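Local coordinates for GH3 beta-N-acetylglucosaminidase (Paenibacillaceae, PDB 6K5J), which hydrolyses beta-linked N-acetylglucosaminides as a family 3 glycoside hydrolase, releasing terminal N-acetylglucosamine residues, at residues L53-Q58 against L350-T355; Q58-S63 against R126-N131; S137-N142 against V181-G186; P144-I149 against G188-D193; F382-T387 against V516-I521. One frame throughout, in Å; residues are numbered along the deposited sequence.

Contact 1. Residues L53-Q58 against L350-T355; sequences LAEPAQ and LSSGDT
The methyl group of A57 overlaps the peptide that joins S351 to S352, with A57 CB 3.3 Å from S351 C. That peptide opens a type II beta turn, S351 to D354, which faces the first turn of helix 56-72 on the outside of the TIM-barrel domain. Within the turn, D354 N is bonded to S351 O, and G353 takes the third position with a positive phi of 94°.

E55, at the N-cap position of the helix, sends its carboxylate across to this turn. CG lies between the backbone N and the carbonyl carbon (chi1 67°), and the chain is extended beyond it, which carries the carboxylate out to the turn; there each oxygen takes one donor. OE1 receives the backbone N of G353 at 2.8 Å, almost straight at 174°, while OE2 receives S352 OG at 2.8 Å. Both donors come from the syn side and lie somewhat out of the carboxylate plane. The helix start is held on its own side by Q58, whose OE1 accepts from A54 N and from E55 N.

Beside these bonds the contact is apolar: L350 CD1 rests 4.0 Å from P56 CB, and L350 CB lies 4.0 Å from A57 CB. L350 also reaches A60, one turn further along the helix. Two waters fill in the polar links. One joins A57 O to L350 O; the other accepts from A57 N at 2.9 Å and donates both to E55 OE1 and, at 2.7 Å, to D354 O.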
# COMPACT_ATOMS: atom_id res chain seq x y z
N LEU A 53 4.64 -5.79 -14.84
CA LEU A 53 5.15 -4.42 -14.88
C LEU A 53 6.67 -4.44 -15.00
O LEU A 53 7.38 -4.54 -14.00
CB LEU A 53 4.69 -3.64 -13.63
CG LEU A 53 3.19 -3.74 -13.34
CD1 LEU A 53 2.85 -3.16 -11.96
CD2 LEU A 53 2.37 -3.01 -14.44
N ALA A 54 7.17 -4.33 -16.23
CA ALA A 54 8.60 -4.26 -16.49
C ALA A 54 9.08 -2.83 -16.69
O ALA A 54 10.01 -2.39 -16.01
CB ALA A 54 8.97 -5.14 -17.70
N GLU A 55 8.47 -2.08 -17.61
CA GLU A 55 8.87 -0.69 -17.83
C GLU A 55 7.69 0.08 -18.41
O GLU A 55 6.75 -0.54 -18.92
CB GLU A 55 10.09 -0.61 -18.77
CG GLU A 55 9.77 -1.05 -20.20
CD GLU A 55 10.92 -0.81 -21.17
OE1 GLU A 55 11.51 0.29 -21.15
OE2 GLU A 55 11.25 -1.73 -21.93
N PRO A 56 7.71 1.42 -18.33
CA PRO A 56 6.54 2.20 -18.77
C PRO A 56 6.03 1.89 -20.18
O PRO A 56 4.81 1.76 -20.36
CB PRO A 56 7.05 3.64 -18.66
CG PRO A 56 7.99 3.60 -17.49
CD PRO A 56 8.67 2.24 -17.57
N ALA A 57 6.92 1.80 -21.17
CA ALA A 57 6.45 1.55 -22.54
C ALA A 57 5.71 0.22 -22.63
O ALA A 57 4.68 0.12 -23.30
CB ALA A 57 7.63 1.56 -23.51
N GLN A 58 6.21 -0.80 -21.93
CA GLN A 58 5.57 -2.11 -21.94
C GLN A 58 4.22 -2.08 -21.23
O GLN A 58 3.26 -2.72 -21.68
CB GLN A 58 6.52 -3.14 -21.32
CG GLN A 58 5.86 -4.48 -20.95
CD GLN A 58 5.31 -4.47 -19.53
OE1 GLN A 58 5.89 -3.85 -18.64
NE2 GLN A 58 4.18 -5.12 -19.32
N LEU A 350 5.53 6.47 -25.41
CA LEU A 350 6.53 5.71 -24.66
C LEU A 350 7.09 4.60 -25.53
O LEU A 350 6.33 3.77 -26.05
CB LEU A 350 5.92 5.12 -23.39
CG LEU A 350 5.36 6.16 -22.42
CD1 LEU A 350 4.64 5.50 -21.25
CD2 LEU A 350 6.50 7.04 -21.92
N SER A 351 8.41 4.59 -25.69
CA SER A 351 9.14 3.51 -26.33
C SER A 351 10.06 2.87 -25.31
O SER A 351 10.41 3.48 -24.29
CB SER A 351 9.98 4.01 -27.52
OG SER A 351 9.17 4.71 -28.44
N SER A 352 10.44 1.62 -25.58
CA SER A 352 11.32 0.90 -24.67
C SER A 352 12.53 1.74 -24.32
O SER A 352 13.14 2.37 -25.19
CB SER A 352 11.75 -0.43 -25.29
OG SER A 352 12.51 -1.19 -24.36
N GLY A 353 12.86 1.78 -23.03
CA GLY A 353 13.89 2.65 -22.51
C GLY A 353 13.41 3.99 -22.00
O GLY A 353 14.17 4.67 -21.31
N ASP A 354 12.18 4.39 -22.32
CA ASP A 354 11.68 5.68 -21.86
C ASP A 354 11.38 5.65 -20.36
O ASP A 354 11.02 4.62 -19.79
CB ASP A 354 10.41 6.06 -22.61
CG ASP A 354 10.69 6.63 -24.00
OD1 ASP A 354 11.88 6.82 -24.35
OD2 ASP A 354 9.72 6.87 -24.74
N THR A 355 11.49 6.82 -19.73
CA THR A 355 11.16 6.99 -18.32
C THR A 355 10.19 8.14 -18.15
O THR A 355 10.18 9.09 -18.94
CB THR A 355 12.41 7.25 -17.48
OG1 THR A 355 12.03 7.34 -16.10
CG2 THR A 355 13.08 8.56 -17.90
O HOH W 1 9.71 2.47 -20.83
O HOH W 2 4.09 1.97 -25.35

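Contact 2. Residues Q58-S63 against R126-N131; sequences QVAKLS and RALGIN
A Schellman motif with G129 as its C-prime residue ends helix 111-127, and the carbonyl of L128 in this motif is taken up by S63 of helix 56-72. S63 OG donates to L128 O at 2.8 Å, in the plane of the carbonyl. The hydroxyl oxygen sits beside the backbone N of S63 and anti to the carbonyl carbon (chi1 -62°), and it has a second hydrogen-bond partner in Y48 OH. The same L128 O is met by A60 CA at 3.5 Å, a CA-H...O contact with 155° at the hydrogen.

The backbones are close here, A60 CA and L128 CA being 4.1 Å apart. G129 CA lies 3.6 Å from S63 CB, and a beta carbon modelled on G129 would clash with that atom; the positive phi of G129 disfavours a side chain as well.

Apolar packing lies beside the polar pair. V59 and L128 cross obliquely, V59 CG1 touching L128 CB at 3.8 Å, and the same methyl reaches I130 CD1 at 4.1 Å.

L128 also rests on P56 of helix 56-72, whereas S63 and I130 pack on I80 of strand 79-81. The chain runs on from the motif into strand 132-133, just before which N131 has backbone hydrogen bonds with I80 and A178, so that the chain here lies between strands 79-81 and 178-184.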
# COMPACT_ATOMS: atom_id res chain seq x y z
N GLN A 58 6.21 -0.80 -21.93
CA GLN A 58 5.57 -2.11 -21.94
C GLN A 58 4.22 -2.08 -21.23
O GLN A 58 3.26 -2.72 -21.68
CB GLN A 58 6.52 -3.14 -21.32
CG GLN A 58 5.86 -4.48 -20.95
CD GLN A 58 5.31 -4.47 -19.53
OE1 GLN A 58 5.89 -3.85 -18.64
NE2 GLN A 58 4.18 -5.12 -19.32
N VAL A 59 4.12 -1.35 -20.11
CA VAL A 59 2.86 -1.31 -19.37
C VAL A 59 1.80 -0.58 -20.18
O VAL A 59 0.65 -1.04 -20.30
CB VAL A 59 3.06 -0.64 -17.99
CG1 VAL A 59 1.72 -0.61 -17.21
CG2 VAL A 59 4.12 -1.39 -17.17
N ALA A 60 2.15 0.58 -20.74
CA ALA A 60 1.22 1.32 -21.58
C ALA A 60 0.74 0.46 -22.75
O ALA A 60 -0.45 0.45 -23.09
CB ALA A 60 1.88 2.61 -22.08
N LYS A 61 1.67 -0.27 -23.38
CA LYS A 61 1.27 -1.18 -24.46
C LYS A 61 0.31 -2.25 -23.96
O LYS A 61 -0.66 -2.60 -24.64
CB LYS A 61 2.50 -1.86 -25.06
CG LYS A 61 3.17 -1.12 -26.19
CD LYS A 61 4.13 -2.08 -26.89
CE LYS A 61 3.57 -3.50 -26.87
NZ LYS A 61 4.07 -4.37 -27.98
N LEU A 62 0.59 -2.80 -22.77
CA LEU A 62 -0.24 -3.86 -22.22
C LEU A 62 -1.65 -3.37 -21.90
O LEU A 62 -2.64 -4.03 -22.22
CB LEU A 62 0.43 -4.45 -20.97
CG LEU A 62 -0.41 -5.42 -20.15
CD1 LEU A 62 -0.74 -6.66 -20.97
CD2 LEU A 62 0.35 -5.79 -18.87
N SER A 63 -1.76 -2.19 -21.27
CA SER A 63 -3.08 -1.64 -20.99
C SER A 63 -3.86 -1.40 -22.28
O SER A 63 -5.05 -1.71 -22.35
CB SER A 63 -2.97 -0.35 -20.19
OG SER A 63 -2.35 -0.57 -18.93
N ARG A 126 -1.92 6.92 -15.04
CA ARG A 126 -2.83 7.17 -16.16
C ARG A 126 -2.08 7.17 -17.49
O ARG A 126 -2.60 6.67 -18.50
CB ARG A 126 -3.56 8.50 -15.95
CG ARG A 126 -4.78 8.71 -16.86
CD ARG A 126 -5.82 7.60 -16.67
NE ARG A 126 -6.64 7.41 -17.87
CZ ARG A 126 -7.96 7.56 -17.93
NH1 ARG A 126 -8.65 7.91 -16.85
NH2 ARG A 126 -8.60 7.37 -19.08
N ALA A 127 -0.85 7.68 -17.49
CA ALA A 127 -0.02 7.62 -18.69
C ALA A 127 0.27 6.18 -19.10
O ALA A 127 0.57 5.93 -20.28
CB ALA A 127 1.29 8.37 -18.46
N LEU A 128 0.17 5.22 -18.17
CA LEU A 128 0.39 3.82 -18.49
C LEU A 128 -0.91 3.08 -18.79
O LEU A 128 -0.90 1.85 -18.90
CB LEU A 128 1.12 3.13 -17.34
CG LEU A 128 2.44 3.77 -16.90
CD1 LEU A 128 3.12 2.91 -15.84
CD2 LEU A 128 3.38 3.99 -18.07
N GLY A 129 -2.04 3.79 -18.91
CA GLY A 129 -3.31 3.13 -19.15
C GLY A 129 -3.96 2.56 -17.91
O GLY A 129 -4.97 1.85 -18.03
N ILE A 130 -3.42 2.83 -16.74
CA ILE A 130 -4.01 2.40 -15.47
C ILE A 130 -4.96 3.50 -15.00
O ILE A 130 -4.58 4.66 -14.88
CB ILE A 130 -2.91 2.13 -14.43
CG1 ILE A 130 -2.03 0.97 -14.91
CG2 ILE A 130 -3.50 1.86 -13.06
CD1 ILE A 130 -0.64 0.95 -14.28
N ASN A 131 -6.21 3.12 -14.72
CA ASN A 131 -7.25 4.10 -14.43
C ASN A 131 -7.87 3.92 -13.05
O ASN A 131 -8.86 4.58 -12.74
CB ASN A 131 -8.34 4.06 -15.52
CG ASN A 131 -8.90 2.67 -15.74
OD1 ASN A 131 -9.16 1.94 -14.78
ND2 ASN A 131 -9.10 2.29 -17.00

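Contact 3. Residues S137-N142 against V181-G186; sequences SLDINN and VKHFPG. With NAG (2-acetamido-2-deoxy-beta-D-glucopyranose), chain B.
H183, held at its ND1 edge by D139, presents NE2 to O3 of the bound N-acetylglucosamine at 2.7 Å. K182 reaches the same hydroxyl from a chain extended beyond CG, its NZ donating to NAG O3 at 2.9 Å and more weakly to NAG O4. That ammonium is also bonded to F134 O and forms a salt bridge with E85. The imidazole is sandwiched: the acetamido methyl, NAG C8, lies over one face toward the rim, and K182 CG lies 3.7 Å above the centre of the other.

The second shell sets the ring. D139 OD2 takes H183 ND1 at 2.8 Å through its syn lone pair, with carboxylate and imidazole only 7° from coplanar, while D139 OD1 takes H183 N at 2.9 Å. An alanine here would probably leave H183 ND1 and H183 N without their acceptors and the imidazole freer to turn.

These residues lie where strand 178-184 of the TIM barrel turns a corner at H183, in the Lys-His-Phe-Pro-Gly sequence characteristic of family 3 N-acetylglucosaminidases, with cis peptides before H183 and P185. D83, R152 and D268 also bind the sugar, consistent with a substrate site at this end of the barrel.

Further out, S137 OG donates to D139 OD2 at 2.8 Å from above the carboxylate plane and accepts from D139 N in an ST turn. S137 and K182 form a single backbone bridge, with L138 N donating to K182 O at 2.7 Å, flanked by L138 CD1 against V181 CG1 at 3.5 Å.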
# COMPACT_ATOMS: atom_id res chain seq x y z
N SER A 137 -4.79 3.90 1.57
CA SER A 137 -5.21 3.39 2.87
C SER A 137 -5.66 4.55 3.75
O SER A 137 -4.92 5.52 3.94
CB SER A 137 -4.08 2.64 3.55
OG SER A 137 -4.38 2.41 4.93
N LEU A 138 -6.87 4.44 4.30
CA LEU A 138 -7.35 5.31 5.37
C LEU A 138 -7.32 4.60 6.71
O LEU A 138 -8.00 5.03 7.66
CB LEU A 138 -8.76 5.82 5.06
CG LEU A 138 -8.88 6.69 3.81
CD1 LEU A 138 -10.30 7.28 3.72
CD2 LEU A 138 -7.83 7.81 3.82
N ASP A 139 -6.57 3.50 6.81
CA ASP A 139 -6.43 2.84 8.10
C ASP A 139 -5.64 3.72 9.06
O ASP A 139 -4.73 4.45 8.66
CB ASP A 139 -5.74 1.48 7.92
CG ASP A 139 -6.43 0.61 6.86
OD1 ASP A 139 -7.64 0.32 7.02
OD2 ASP A 139 -5.77 0.23 5.88
N ILE A 140 -6.02 3.67 10.33
CA ILE A 140 -5.41 4.48 11.38
C ILE A 140 -4.61 3.54 12.26
O ILE A 140 -5.18 2.73 13.01
CB ILE A 140 -6.47 5.25 12.20
CG1 ILE A 140 -7.29 6.18 11.31
CG2 ILE A 140 -5.81 6.06 13.31
CD1 ILE A 140 -8.67 6.54 11.89
N ASN A 141 -3.28 3.62 12.17
CA ASN A 141 -2.40 2.66 12.84
C ASN A 141 -2.17 3.10 14.28
O ASN A 141 -1.13 3.62 14.66
CB ASN A 141 -1.08 2.51 12.09
CG ASN A 141 -0.39 1.19 12.38
OD1 ASN A 141 -0.64 0.19 11.70
ND2 ASN A 141 0.48 1.18 13.38
N ASN A 142 -3.21 2.89 15.10
CA ASN A 142 -3.17 3.19 16.53
C ASN A 142 -2.62 2.03 17.35
O ASN A 142 -2.53 2.15 18.57
CB ASN A 142 -4.58 3.53 17.02
CG ASN A 142 -5.51 2.35 16.90
OD1 ASN A 142 -5.76 1.87 15.80
ND2 ASN A 142 -5.98 1.84 18.03
N VAL A 181 -10.41 4.00 -1.33
CA VAL A 181 -9.99 4.07 0.06
C VAL A 181 -10.19 2.71 0.72
O VAL A 181 -11.16 2.00 0.44
CB VAL A 181 -10.75 5.19 0.80
CG1 VAL A 181 -10.29 6.54 0.25
CG2 VAL A 181 -12.27 5.04 0.67
N LYS A 182 -9.25 2.33 1.60
CA LYS A 182 -9.22 0.99 2.16
C LYS A 182 -8.61 1.07 3.56
O LYS A 182 -7.92 2.03 3.89
CB LYS A 182 -8.44 0.03 1.24
CG LYS A 182 -6.92 0.34 1.11
CD LYS A 182 -6.27 -0.57 0.04
CE LYS A 182 -4.73 -0.48 0.05
NZ LYS A 182 -4.14 -1.28 -1.09
N HIS A 183 -8.90 0.09 4.42
CA HIS A 183 -9.75 -1.08 4.22
C HIS A 183 -10.96 -0.94 5.15
O HIS A 183 -10.84 -1.11 6.37
CB HIS A 183 -8.99 -2.38 4.55
CG HIS A 183 -7.69 -2.55 3.81
ND1 HIS A 183 -6.52 -1.91 4.18
CD2 HIS A 183 -7.38 -3.31 2.73
CE1 HIS A 183 -5.55 -2.27 3.36
NE2 HIS A 183 -6.04 -3.12 2.47
N PHE A 184 -12.12 -0.66 4.57
CA PHE A 184 -13.29 -0.26 5.35
C PHE A 184 -13.83 -1.43 6.18
O PHE A 184 -13.94 -2.54 5.67
CB PHE A 184 -14.38 0.28 4.42
CG PHE A 184 -15.62 0.76 5.13
CD1 PHE A 184 -16.67 -0.12 5.38
CD2 PHE A 184 -15.74 2.08 5.53
CE1 PHE A 184 -17.81 0.31 6.04
CE2 PHE A 184 -16.88 2.53 6.19
CZ PHE A 184 -17.92 1.64 6.45
N PRO A 185 -14.24 -1.19 7.44
CA PRO A 185 -14.30 0.11 8.13
C PRO A 185 -13.04 0.50 8.90
O PRO A 185 -13.12 1.41 9.73
CB PRO A 185 -15.48 -0.07 9.10
CG PRO A 185 -15.43 -1.53 9.45
CD PRO A 185 -14.97 -2.24 8.18
N GLY A 186 -11.91 -0.15 8.66
CA GLY A 186 -10.68 0.29 9.30
C GLY A 186 -9.87 -0.85 9.87
O GLY A 186 -10.29 -1.49 10.83
C1 NAG B . -4.79 -7.53 -0.18
C2 NAG B . -4.45 -6.19 0.53
C3 NAG B . -5.01 -4.99 -0.24
C4 NAG B . -4.68 -5.06 -1.72
C5 NAG B . -5.16 -6.39 -2.27
C6 NAG B . -4.88 -6.58 -3.74
C7 NAG B . -4.26 -5.88 2.97
C8 NAG B . -5.00 -5.95 4.28
N2 NAG B . -4.97 -6.22 1.89
O1 NAG B . -4.01 -8.53 0.38
O3 NAG B . -4.49 -3.78 0.31
O4 NAG B . -5.32 -4.00 -2.42
O5 NAG B . -4.46 -7.43 -1.58
O6 NAG B . -3.49 -6.75 -3.99
O7 NAG B . -3.09 -5.52 2.90

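Contact 4. Residues P144-I149 against G188-D193; sequences PGNPVI and GDTGED
G188 begins the contact by offering its carbonyl to N146, whose ND2 donates to G188 O at 2.9 Å. The acceptor lies in the amide plane of N146, but the donor stands well above the carbonyl plane of G188. N146 OD1 accepts from V148 N, an Asx turn, and from I149 N, which extends it to an Asx motif, both at 2.9 Å, while ND2 serves H187 O as well. CG stands anti to the backbone N (chi1 -170°), which sets it against the second loop; the bonds of the amide link two loops that follow neighbouring strands of the TIM barrel. A leucine in its place would probably leave V148 N and I149 N without their shared acceptor and G188 O without its donor, allowing the turn beside the sugar site to shift.

Next comes T190, whose carbonyl O lies 3.2 Å from N146 CG and also receives a CA-H...O contact from N146 CA. Its hydroxyl is hydrogen-bonded to H187 ND1.

At G191 the chain passes the ring of P147, with G191 O 3.5 Å from P147 CD. E192 C follows, near P147 CG.

D193 closes the segment. It is bonded through OD1 to H195 ND1, an arrangement consistent with the Asp-His pair known from family 3 N-acetylglucosaminidases. V148, whose backbone O accepts from R152 NH1, touches the bound sugar with its side chain, which crosses that of D193 at about a right angle. P147 CG lies 4.0 Å from D193 CB, and V148 CG2 comes to 3.4 Å from D193 OD1.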
# COMPACT_ATOMS: atom_id res chain seq x y z
N PRO A 144 0.77 -0.21 17.61
CA PRO A 144 2.13 -0.34 17.06
C PRO A 144 2.48 -1.76 16.65
O PRO A 144 3.36 -1.95 15.80
CB PRO A 144 3.04 0.17 18.19
CG PRO A 144 2.21 -0.00 19.45
CD PRO A 144 0.77 0.17 19.04
N GLY A 145 1.78 -2.76 17.20
CA GLY A 145 1.92 -4.16 16.82
C GLY A 145 1.26 -4.56 15.52
O GLY A 145 1.41 -5.72 15.11
N ASN A 146 0.54 -3.67 14.85
CA ASN A 146 -0.20 -4.04 13.65
C ASN A 146 0.76 -4.65 12.61
O ASN A 146 1.70 -3.97 12.17
CB ASN A 146 -0.92 -2.84 13.06
CG ASN A 146 -1.89 -3.23 11.94
OD1 ASN A 146 -1.56 -4.03 11.06
ND2 ASN A 146 -3.09 -2.67 11.98
N PRO A 147 0.58 -5.91 12.23
CA PRO A 147 1.55 -6.57 11.35
C PRO A 147 1.32 -6.37 9.86
O PRO A 147 2.14 -6.83 9.07
CB PRO A 147 1.37 -8.05 11.71
CG PRO A 147 -0.11 -8.16 11.96
CD PRO A 147 -0.48 -6.85 12.67
N VAL A 148 0.23 -5.72 9.46
CA VAL A 148 -0.09 -5.60 8.04
C VAL A 148 -0.22 -4.16 7.57
O VAL A 148 -0.00 -3.89 6.38
CB VAL A 148 -1.36 -6.41 7.70
CG1 VAL A 148 -2.56 -5.88 8.45
CG2 VAL A 148 -1.63 -6.42 6.18
N ILE A 149 -0.53 -3.21 8.45
CA ILE A 149 -0.66 -1.81 8.04
C ILE A 149 0.68 -1.09 8.27
O ILE A 149 1.46 -0.92 7.33
CB ILE A 149 -1.83 -1.13 8.77
CG1 ILE A 149 -3.12 -1.93 8.54
CG2 ILE A 149 -2.01 0.34 8.31
CD1 ILE A 149 -3.51 -2.13 7.04
N GLY A 188 -6.64 -0.55 11.05
CA GLY A 188 -5.46 -0.04 11.74
C GLY A 188 -5.25 -0.59 13.14
O GLY A 188 -4.11 -0.58 13.63
N ASP A 189 -6.30 -1.08 13.79
CA ASP A 189 -6.21 -1.55 15.17
C ASP A 189 -5.79 -3.01 15.28
O ASP A 189 -5.39 -3.44 16.37
CB ASP A 189 -7.58 -1.32 15.86
CG ASP A 189 -7.58 -1.70 17.35
OD1 ASP A 189 -7.12 -0.89 18.17
OD2 ASP A 189 -8.09 -2.79 17.69
N THR A 190 -5.81 -3.77 14.18
CA THR A 190 -5.68 -5.22 14.25
C THR A 190 -4.29 -5.63 14.69
O THR A 190 -3.29 -5.13 14.17
CB THR A 190 -5.99 -5.87 12.90
OG1 THR A 190 -5.09 -5.36 11.89
CG2 THR A 190 -7.44 -5.63 12.48
N GLY A 191 -4.23 -6.57 15.64
CA GLY A 191 -2.98 -7.25 15.92
C GLY A 191 -2.72 -8.45 15.05
O GLY A 191 -1.65 -9.07 15.14
N GLU A 192 -3.67 -8.81 14.19
CA GLU A 192 -3.53 -9.95 13.29
C GLU A 192 -3.69 -9.51 11.85
O GLU A 192 -4.31 -8.48 11.56
CB GLU A 192 -4.54 -11.04 13.63
CG GLU A 192 -4.29 -11.70 14.97
CD GLU A 192 -5.14 -12.93 15.15
OE1 GLU A 192 -6.32 -12.77 15.51
OE2 GLU A 192 -4.62 -14.04 14.90
N ASP A 193 -3.14 -10.31 10.95
CA ASP A 193 -3.05 -10.00 9.53
C ASP A 193 -4.13 -10.79 8.80
O ASP A 193 -4.16 -12.02 8.89
CB ASP A 193 -1.65 -10.33 9.00
CG ASP A 193 -1.46 -10.00 7.54
OD1 ASP A 193 -2.45 -9.70 6.83
OD2 ASP A 193 -0.30 -10.06 7.08

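Contact 5. Residues F382-T387 against V516-I521; sequences FTLDKT and VLTGQI
T383 and L384 run in an extended conformation past the C-terminal end of helix 507-517, where T383 CA comes within 5.0 Å of L517 CA. One backbone hydrogen bond joins the two segments: L384 N donates to L517 O at 2.8 Å, with 165° at the hydrogen and the donor nearly along the C=O axis. T383 CA adds a CA-H...O contact to the same oxygen at 3.2 Å. A Schellman motif with G519 as C-prime residue ends the helix, G519 N turning back to V516 O.

F382 directs the edge of its ring at that terminus. CG lies between the backbone N and the carbonyl carbon (chi1 57°), starting the ring off toward the helix end; CE1 is 3.7 Å from V516 O, which lies near the ring plane, and 4.1 Å from V516 CG1. T383 CG2 sits 3.7 Å from G519 N; a beta carbon modelled on G519 would come within 3.5 Å of this methyl, a tight fit that adds to the preference for glycine at positive phi. L384 CD1 meets L517 CB at 4.1 Å.

The contact therefore fastens the loop between strands 374-377 and 390-396 to the end of a helix in the C-terminal alpha/beta domain. F382 stacks edge-to-face on F500 of strand 499-501, V516 and L517 also pack on F500, and L384 and L517 share V452 of strand 450-455, with L417 of helix 413-419 against L384.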
# COMPACT_ATOMS: atom_id res chain seq x y z
N PHE A 382 24.70 14.19 17.37
CA PHE A 382 24.72 12.94 16.64
C PHE A 382 25.35 13.05 15.26
O PHE A 382 25.56 12.01 14.62
CB PHE A 382 23.30 12.39 16.47
CG PHE A 382 22.37 13.36 15.78
CD1 PHE A 382 22.42 13.52 14.41
CD2 PHE A 382 21.49 14.13 16.51
CE1 PHE A 382 21.59 14.43 13.77
CE2 PHE A 382 20.66 15.03 15.89
CZ PHE A 382 20.70 15.18 14.51
N THR A 383 25.63 14.25 14.76
CA THR A 383 26.01 14.38 13.36
C THR A 383 27.34 13.68 13.09
O THR A 383 28.26 13.69 13.92
CB THR A 383 26.10 15.85 12.97
OG1 THR A 383 26.86 16.56 13.95
CG2 THR A 383 24.70 16.45 12.89
N LEU A 384 27.43 13.04 11.93
CA LEU A 384 28.60 12.25 11.57
C LEU A 384 29.84 13.13 11.44
O LEU A 384 29.77 14.27 10.98
CB LEU A 384 28.34 11.50 10.27
CG LEU A 384 27.22 10.46 10.28
CD1 LEU A 384 26.97 9.96 8.86
CD2 LEU A 384 27.56 9.30 11.19
N ASP A 385 30.99 12.58 11.82
CA ASP A 385 32.29 13.23 11.63
C ASP A 385 32.83 12.81 10.27
O ASP A 385 33.22 11.65 10.08
CB ASP A 385 33.23 12.85 12.77
CG ASP A 385 34.60 13.52 12.67
OD1 ASP A 385 34.96 14.07 11.61
OD2 ASP A 385 35.34 13.48 13.67
N LYS A 386 32.87 13.75 9.32
CA LYS A 386 33.27 13.45 7.96
C LYS A 386 34.72 13.01 7.85
O LYS A 386 35.10 12.37 6.86
CB LYS A 386 33.03 14.66 7.06
CG LYS A 386 33.03 14.36 5.57
CD LYS A 386 32.61 15.59 4.78
CE LYS A 386 32.76 15.37 3.30
NZ LYS A 386 32.30 16.56 2.54
N THR A 387 35.55 13.32 8.85
CA THR A 387 36.95 12.93 8.84
C THR A 387 37.17 11.49 9.29
O THR A 387 38.31 11.01 9.26
CB THR A 387 37.77 13.87 9.74
OG1 THR A 387 37.43 13.65 11.11
CG2 THR A 387 37.46 15.30 9.38
N VAL A 516 20.21 14.82 7.17
CA VAL A 516 20.06 15.04 8.61
C VAL A 516 21.32 14.60 9.35
O VAL A 516 21.87 15.35 10.18
CB VAL A 516 18.82 14.29 9.13
CG1 VAL A 516 18.86 14.19 10.67
CG2 VAL A 516 17.55 14.98 8.67
N LEU A 517 21.79 13.38 9.07
CA LEU A 517 22.92 12.80 9.79
C LEU A 517 24.21 13.57 9.56
O LEU A 517 25.11 13.52 10.41
CB LEU A 517 23.12 11.34 9.36
CG LEU A 517 21.98 10.38 9.66
CD1 LEU A 517 22.30 8.97 9.16
CD2 LEU A 517 21.69 10.39 11.16
N THR A 518 24.33 14.29 8.44
CA THR A 518 25.51 15.10 8.17
C THR A 518 25.31 16.57 8.54
O THR A 518 26.14 17.41 8.19
CB THR A 518 25.90 14.97 6.69
OG1 THR A 518 24.82 15.39 5.85
CG2 THR A 518 26.24 13.53 6.35
N GLY A 519 24.22 16.92 9.22
CA GLY A 519 24.04 18.29 9.66
C GLY A 519 23.68 19.28 8.57
O GLY A 519 23.78 20.49 8.79
N GLN A 520 23.27 18.81 7.39
CA GLN A 520 22.93 19.74 6.32
C GLN A 520 21.51 20.27 6.46
O GLN A 520 21.25 21.43 6.09
CB GLN A 520 23.12 19.05 4.97
CG GLN A 520 24.60 18.75 4.69
CD GLN A 520 24.81 17.99 3.41
OE1 GLN A 520 24.75 18.57 2.32
NE2 GLN A 520 25.07 16.68 3.51
N ILE A 521 20.57 19.47 6.98
CA ILE A 521 19.23 19.95 7.27
C ILE A 521 18.87 19.57 8.70
O ILE A 521 19.45 18.65 9.29
CB ILE A 521 18.17 19.39 6.29
CG1 ILE A 521 18.04 17.86 6.43
CG2 ILE A 521 18.53 19.75 4.83
CD1 ILE A 521 17.01 17.23 5.41
O HOH W 3 28.63 15.59 9.25

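In the fold
Contacts 1 and 2 share helix 56-72 and touch through L350 and L128, forming one partly buried patch on the outside of the barrel, with a carboxylate gripping a turn in the first and a serine holding a helix end in the second. Contacts 3 and 4 alternate along the chain and meet at N142 and D189, probably by a hydrogen bond. Contact 3 is wholly buried and holds the sugar through charged and ring groups, whereas contact 4 reaches toward solvent and relies on an asparagine amide. Contact 5 stands apart in the other domain, its nearest atoms about 22 Å from contacts 3 and 4; like contact 2 it uses a Schellman-capped helix end.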